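Local atomic coordinates of CrtC domain-containing protein (Fusarium vanettenii 77-13-4, PDB entry 7A0Q), a protein that probably adds water to kievitone, an isoflavonoid defence compound of bean plants, and so detoxifies it for the fungus. Residues Asn39-Val44 and Asp257-Leu262; Ala163-Phe166 and Gly171-Trp174. One frame throughout, in Å; residues are numbered along the deposited sequence.

Contact 1: residues Asn39-Val44 and Asp257-Leu262; sequences NAIPIV and DETLVL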
ATOM      1  N   ASN A  39      -4.571 -22.401  -4.852  1.00 16.52           N
ATOM      2  CA  ASN A  39      -5.521 -22.479  -3.736  1.00 20.47           C
ATOM      3  C   ASN A  39      -5.182 -23.614  -2.766  1.00 22.59           C
ATOM      4  O   ASN A  39      -6.040 -24.063  -1.986  1.00 24.32           O
ATOM      5  CB  ASN A  39      -6.970 -22.595  -4.241  1.00 18.91           C
ATOM      6  CG  ASN A  39      -7.473 -21.302  -4.836  1.00 18.82           C
ATOM      7  OD1 ASN A  39      -7.948 -20.413  -4.127  1.00 23.83           O
ATOM      8  ND2 ASN A  39      -7.347 -21.171  -6.156  1.00 32.86           N
ATOM      9  N   ALA A  40      -3.926 -24.063  -2.781  1.00 19.18           N
ATOM     10  CA  ALA A  40      -3.491 -25.152  -1.912  1.00 16.40           C
ATOM     11  C   ALA A  40      -3.364 -24.712  -0.458  1.00 14.31           C
ATOM     12  O   ALA A  40      -3.502 -25.538   0.453  1.00 15.95           O
ATOM     13  CB  ALA A  40      -2.153 -25.705  -2.396  1.00 18.94           C
ATOM     14  N   ILE A  41      -3.064 -23.440  -0.224  1.00 15.89           N
ATOM     15  CA  ILE A  41      -2.952 -22.898   1.126  1.00 14.77           C
ATOM     16  C   ILE A  41      -4.336 -22.422   1.544  1.00 16.35           C
ATOM     17  O   ILE A  41      -4.924 -21.581   0.845  1.00 15.54           O
ATOM     18  CB  ILE A  41      -1.934 -21.754   1.188  1.00 14.89           C
ATOM     19  CG1 ILE A  41      -0.522 -22.303   0.932  1.00 18.43           C
ATOM     20  CG2 ILE A  41      -2.021 -21.056   2.542  1.00 14.68           C
ATOM     21  CD1 ILE A  41       0.492 -21.238   0.587  1.00 19.15           C
ATOM     22  N   PRO A  42      -4.898 -22.938   2.636  1.00 14.01           N
ATOM     23  CA  PRO A  42      -6.297 -22.643   2.998  1.00 14.46           C
ATOM     24  C   PRO A  42      -6.439 -21.311   3.735  1.00 15.66           C
ATOM     25  O   PRO A  42      -6.609 -21.224   4.965  1.00 14.14           O
ATOM     26  CB  PRO A  42      -6.675 -23.846   3.868  1.00 14.92           C
ATOM     27  CG  PRO A  42      -5.390 -24.237   4.541  1.00 15.59           C
ATOM     28  CD  PRO A  42      -4.284 -23.935   3.536  1.00 14.57           C
ATOM     29  N   ILE A  43      -6.367 -20.227   2.966  1.00 15.88           N
ATOM     30  CA  ILE A  43      -6.491 -18.888   3.553  1.00 13.99           C
ATOM     31  C   ILE A  43      -7.893 -18.693   4.126  1.00 13.03           C
ATOM     32  O   ILE A  43      -8.842 -19.403   3.794  1.00 15.86           O
ATOM     33  CB  ILE A  43      -6.127 -17.793   2.534  1.00 14.52           C
ATOM     34  CG1 ILE A  43      -7.076 -17.822   1.339  1.00 14.60           C
ATOM     35  CG2 ILE A  43      -4.681 -17.969   2.067  1.00 15.20           C
ATOM     36  CD1 ILE A  43      -6.858 -16.685   0.366  1.00 20.31           C
ATOM     37  N   VAL A  44      -8.022 -17.725   5.036  1.00 13.99           N
ATOM     38  CA  VAL A  44      -9.221 -17.684   5.874  1.00 13.91           C
ATOM     39  C   VAL A  44     -10.370 -16.872   5.283  1.00 15.91           C
ATOM     40  O   VAL A  44     -11.349 -16.591   5.984  1.00 15.95           O
ATOM     41  CB  VAL A  44      -8.901 -17.155   7.285  1.00 15.07           C
ATOM     42  CG1 VAL A  44      -7.897 -18.075   7.975  1.00 17.35           C
ATOM     43  CG2 VAL A  44      -8.386 -15.719   7.240  1.00 17.56           C
ATOM     44  N   ASP A 257       3.047 -19.721  -5.035  1.00 19.83           N
ATOM     45  CA  ASP A 257       2.258 -19.418  -3.835  1.00 16.94           C
ATOM     46  C   ASP A 257       3.062 -19.523  -2.533  1.00 18.82           C
ATOM     47  O   ASP A 257       2.478 -19.350  -1.448  1.00 19.71           O
ATOM     48  CB  ASP A 257       1.024 -20.323  -3.659  1.00 19.06           C
ATOM     49  CG  ASP A 257       0.178 -20.457  -4.913  1.00 21.89           C
ATOM     50  OD1 ASP A 257       0.457 -19.795  -5.934  1.00 21.22           O
ATOM     51  OD2 ASP A 257      -0.785 -21.251  -4.859  1.00 23.73           O
ATOM     52  N   GLU A 258       4.354 -19.841  -2.587  1.00 17.06           N
ATOM     53  CA  GLU A 258       5.105 -20.052  -1.346  1.00 14.83           C
ATOM     54  C   GLU A 258       5.099 -18.781  -0.495  1.00 16.00           C
ATOM     55  O   GLU A 258       5.318 -17.679  -1.002  1.00 16.54           O
ATOM     56  CB  GLU A 258       6.539 -20.475  -1.674  1.00 17.89           C
ATOM     57  CG  GLU A 258       6.625 -21.809  -2.427  1.00 17.09           C
ATOM     58  CD  GLU A 258       7.919 -21.972  -3.208  1.00 22.61           C
ATOM     59  OE1 GLU A 258       8.897 -21.240  -2.927  1.00 24.53           O
ATOM     60  OE2 GLU A 258       7.952 -22.834  -4.109  1.00 20.62           O
ATOM     61  N   THR A 259       4.831 -18.928   0.803  1.00 16.14           N
ATOM     62  CA  THR A 259       4.648 -17.771   1.671  1.00 13.21           C
ATOM     63  C   THR A 259       5.530 -17.922   2.905  1.00 17.72           C
ATOM     64  O   THR A 259       5.466 -18.947   3.588  1.00 20.26           O
ATOM     65  CB  THR A 259       3.170 -17.616   2.071  1.00 15.19           C
ATOM     66  OG1 THR A 259       2.350 -17.564   0.889  1.00 16.03           O
ATOM     67  CG2 THR A 259       2.944 -16.332   2.869  1.00 15.96           C
ATOM     68  N   LEU A 260       6.366 -16.917   3.164  1.00 14.27           N
ATOM     69  CA  LEU A 260       7.259 -16.893   4.321  1.00 14.41           C
ATOM     70  C   LEU A 260       6.725 -15.904   5.350  1.00 15.56           C
ATOM     71  O   LEU A 260       6.358 -14.780   5.007  1.00 16.62           O
ATOM     72  CB  LEU A 260       8.685 -16.500   3.912  1.00 16.12           C
ATOM     73  CG  LEU A 260       9.144 -17.069   2.565  1.00 19.27           C
ATOM     74  CD1 LEU A 260      10.545 -16.569   2.211  1.00 18.99           C
ATOM     75  CD2 LEU A 260       9.093 -18.590   2.591  1.00 18.87           C
ATOM     76  N   VAL A 261       6.677 -16.324   6.609  1.00 14.20           N
ATOM     77  CA  VAL A 261       6.260 -15.461   7.709  1.00 13.44           C
ATOM     78  C   VAL A 261       7.450 -15.376   8.665  1.00 13.59           C
ATOM     79  O   VAL A 261       7.744 -16.326   9.404  1.00 15.84           O
ATOM     80  CB  VAL A 261       4.999 -15.994   8.393  1.00 14.09           C
ATOM     81  CG1 VAL A 261       4.527 -15.013   9.466  1.00 16.23           C
ATOM     82  CG2 VAL A 261       3.905 -16.240   7.322  1.00 15.63           C
ATOM     83  N   LEU A 262       8.160 -14.244   8.635  1.00 14.71           N
ATOM     84  CA  LEU A 262       9.502 -14.173   9.210  1.00 15.74           C
ATOM     85  C   LEU A 262       9.633 -12.977  10.140  1.00 16.47           C
ATOM     86  O   LEU A 262       9.196 -11.874   9.803  1.00 17.06           O
ATOM     87  CB  LEU A 262      10.570 -14.063   8.105  1.00 15.14           C
ATOM     88  CG  LEU A 262      10.470 -15.080   6.962  1.00 15.05           C
ATOM     89  CD1 LEU A 262      11.499 -14.773   5.880  1.00 20.55           C
ATOM     90  CD2 LEU A 262      10.660 -16.495   7.494  1.00 16.95           C
TER
HETATM   91  O   HOH W   1      -2.219 -21.483  -2.422  1.00 23.70           O

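Contact 2: residues Ala163-Phe166 and Gly171-Trp174; sequences AGTF and GLTW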
ATOM      1  N   ALA A 163      -1.978 -16.851   6.200  1.00 13.79           N
ATOM      2  CA  ALA A 163      -3.324 -17.241   5.796  1.00 15.81           C
ATOM      3  C   ALA A 163      -4.268 -16.053   5.685  1.00 16.19           C
ATOM      4  O   ALA A 163      -5.469 -16.250   5.464  1.00 15.61           O
ATOM      5  CB  ALA A 163      -3.901 -18.274   6.770  1.00 15.46           C
ATOM      6  N   GLY A 164      -3.767 -14.831   5.845  1.00 13.49           N
ATOM      7  CA  GLY A 164      -4.541 -13.636   5.567  1.00 12.80           C
ATOM      8  C   GLY A 164      -4.961 -12.848   6.785  1.00 13.08           C
ATOM      9  O   GLY A 164      -5.633 -11.824   6.624  1.00 13.25           O
ATOM     10  N   THR A 165      -4.589 -13.287   7.996  1.00 13.65           N
ATOM     11  CA  THR A 165      -5.016 -12.612   9.219  1.00 13.79           C
ATOM     12  C   THR A 165      -3.884 -12.605  10.240  1.00 13.93           C
ATOM     13  O   THR A 165      -3.038 -13.499  10.261  1.00 14.24           O
ATOM     14  CB  THR A 165      -6.277 -13.284   9.806  1.00 14.96           C
ATOM     15  OG1 THR A 165      -6.737 -12.560  10.958  1.00 14.29           O
ATOM     16  CG2 THR A 165      -6.002 -14.750  10.178  1.00 14.86           C
ATOM     17  N   PHE A 166      -3.867 -11.570  11.082  1.00 13.15           N
ATOM     18  CA  PHE A 166      -2.890 -11.511  12.171  1.00 12.36           C
ATOM     19  C   PHE A 166      -3.396 -10.536  13.235  1.00 13.97           C
ATOM     20  O   PHE A 166      -4.371  -9.806  13.030  1.00 13.61           O
ATOM     21  CB  PHE A 166      -1.483 -11.136  11.656  1.00 12.68           C
ATOM     22  CG  PHE A 166      -1.372  -9.756  11.042  1.00 13.78           C
ATOM     23  CD1 PHE A 166      -1.626  -9.562   9.685  1.00 13.23           C
ATOM     24  CD2 PHE A 166      -0.958  -8.660  11.805  1.00 15.06           C
ATOM     25  CE1 PHE A 166      -1.499  -8.301   9.109  1.00 16.27           C
ATOM     26  CE2 PHE A 166      -0.830  -7.404  11.236  1.00 15.34           C
ATOM     27  CZ  PHE A 166      -1.101  -7.218   9.874  1.00 14.03           C
ATOM     28  N   GLY A 171      -7.165  -6.575  18.743  1.00 22.43           N
ATOM     29  CA  GLY A 171      -7.836  -7.704  18.123  1.00 21.44           C
ATOM     30  C   GLY A 171      -7.218  -8.091  16.794  1.00 20.72           C
ATOM     31  O   GLY A 171      -5.997  -8.005  16.622  1.00 21.00           O
ATOM     32  N   LEU A 172      -8.052  -8.509  15.848  1.00 18.09           N
ATOM     33  CA  LEU A 172      -7.596  -9.101  14.598  1.00 18.39           C
ATOM     34  C   LEU A 172      -7.682  -8.114  13.440  1.00 15.50           C
ATOM     35  O   LEU A 172      -8.535  -7.222  13.415  1.00 18.02           O
ATOM     36  CB  LEU A 172      -8.429 -10.344  14.276  1.00 20.80           C
ATOM     37  CG  LEU A 172      -8.376 -11.398  15.381  1.00 21.48           C
ATOM     38  CD1 LEU A 172      -9.513 -12.398  15.213  1.00 28.16           C
ATOM     39  CD2 LEU A 172      -7.023 -12.078  15.365  1.00 20.59           C
ATOM     40  N   THR A 173      -6.765  -8.268  12.488  1.00 13.89           N
ATOM     41  CA  THR A 173      -6.936  -7.676  11.173  1.00 14.51           C
ATOM     42  C   THR A 173      -6.901  -8.774  10.124  1.00 13.43           C
ATOM     43  O   THR A 173      -6.359  -9.862  10.334  1.00 14.17           O
ATOM     44  CB  THR A 173      -5.871  -6.611  10.858  1.00 15.28           C
ATOM     45  OG1 THR A 173      -6.309  -5.821   9.735  1.00 16.55           O
ATOM     46  CG2 THR A 173      -4.526  -7.247  10.519  1.00 15.06           C
ATOM     47  N   TRP A 174      -7.528  -8.473   8.991  1.00 12.60           N
ATOM     48  CA  TRP A 174      -7.500  -9.326   7.810  1.00 14.55           C
ATOM     49  C   TRP A 174      -6.949  -8.476   6.684  1.00 13.38           C
ATOM     50  O   TRP A 174      -7.408  -7.352   6.493  1.00 14.47           O
ATOM     51  CB  TRP A 174      -8.903  -9.840   7.449  1.00 12.57           C
ATOM     52  CG  TRP A 174      -9.443 -10.799   8.458  1.00 15.07           C
ATOM     53  CD1 TRP A 174      -9.368 -12.156   8.418  1.00 15.25           C
ATOM     54  CD2 TRP A 174     -10.128 -10.465   9.668  1.00 21.20           C
ATOM     55  NE1 TRP A 174      -9.961 -12.700   9.540  1.00 18.31           N
ATOM     56  CE2 TRP A 174     -10.438 -11.678  10.320  1.00 21.00           C
ATOM     57  CE3 TRP A 174     -10.504  -9.256  10.269  1.00 23.45           C
ATOM     58  CZ2 TRP A 174     -11.114 -11.721  11.543  1.00 23.67           C
ATOM     59  CZ3 TRP A 174     -11.174  -9.300  11.491  1.00 27.57           C
ATOM     60  CH2 TRP A 174     -11.472 -10.526  12.109  1.00 26.29           C
TER

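Contact 1: residues Asn39-Val44 and Asp257-Leu262
No direct hydrogen bond joins Ile41 and Asp257: one methyl group and one water molecule carry the contact between them. CD1 of Ile41 lies 3.4 Å from the backbone O of Asp257. With CG1 beside the backbone N (chi1 -67°) and CD1 extended beyond it, the isoleucine reaches across to this carbonyl and ends 4.1 Å from OG1 of Thr259. Thr259 OG1 is already engaged, since it donates to the same Asp257 O over 2.9 Å from a position tilted out of the carbonyl plane, so threonine suits the place by offering a hydroxyl to the carbonyl. Water 1 completes the link, accepting from Ile41 N at 3.1 Å and donating to Asp257 OD2 at 2.8 Å. An aspartate suits this place because OD2 is also hydrogen-bonded to Thr38 OG1, just ahead of the segment. Beyond Ile41, an inverse gamma turn centred on Pro42 bends the chain, with Ile43 N bonded to Ile41 O. The backbone of Asp257 has a positive phi (70°), which aspartate tolerates better than most residues. Such a small, water-bridged surface contact fits the place where an N-terminal loop meets the turn between strands 245-253 and 259-275 of a lipocalin-like barrel.

Contact 2: residues Ala163-Phe166 and Gly171-Trp174
The ring of Phe166 carries the CG2 methyl of Thr173 over the centre of one face, a CH-pi contact of 3.5 Å from CG2 to the ring centroid and only 14° off the normal. The ring also meets Phe249 edge-to-face and Trp236 at a slant, both from the C-terminal barrel. Over one face of the Trp174 indole, OG1 of Thr165 stands 3.5 Å from NE1, displaced toward the rim, and the Trp209 ring packs nearly parallel to the indole. The two segments belong to an antiparallel beta hairpin of the N-terminal lipocalin domain. Phe166 and Thr173 form a hydrogen-bonded pair, Thr165 and Trp174 the adjoining non-hydrogen-bonded pair, so each aromatic ring is matched with a compact threonine on its own side of the sheet. Phe166 takes the rotamer with CG between its backbone N and carbonyl carbon (chi1 64°), which swings the ring over toward Thr173. Thr173 N donates to Phe166 O at 2.9 Å, practically straight at 179°. Thr173 O is gripped twice, from opposite faces of its plane, by Phe166 N at 3.1 Å and Thr165 OG1 at 2.8 Å. The hydroxyl of Thr173 turns to Gln208 and the backbone O of Trp209, tying the hairpin to strand 202-210. Glycine suits position 164, where phi is positive and a CB would press on the preceding carbonyl O. Gly164 O, hydrogen-bonded to Tyr45 OH, also receives a CA-H...O contact from Trp174 CA at 3.3 Å.

From the N terminus the chain first passes through loop 39-44, ahead of strand 58-66. It then runs through the N-terminal lipocalin domain, where contact 2 closes the short hairpin between strands 158-168 and 171-189. It reaches 257-262 much later, in the closed barrel of the lipocalin-like domain, so contact 1 closes a loop of 212 intervening residues with contact 2 nested inside. The two do not cross, and their centres lie about 13 Å apart. They touch directly: Val44 N makes a probable hydrogen bond to Ala163 O (3.0 Å), and Val44 CG2 packs on Thr165 CG2 and Trp174 CD1. Loop 39-44 thus bridges the first domain's hairpin and the second domain's barrel.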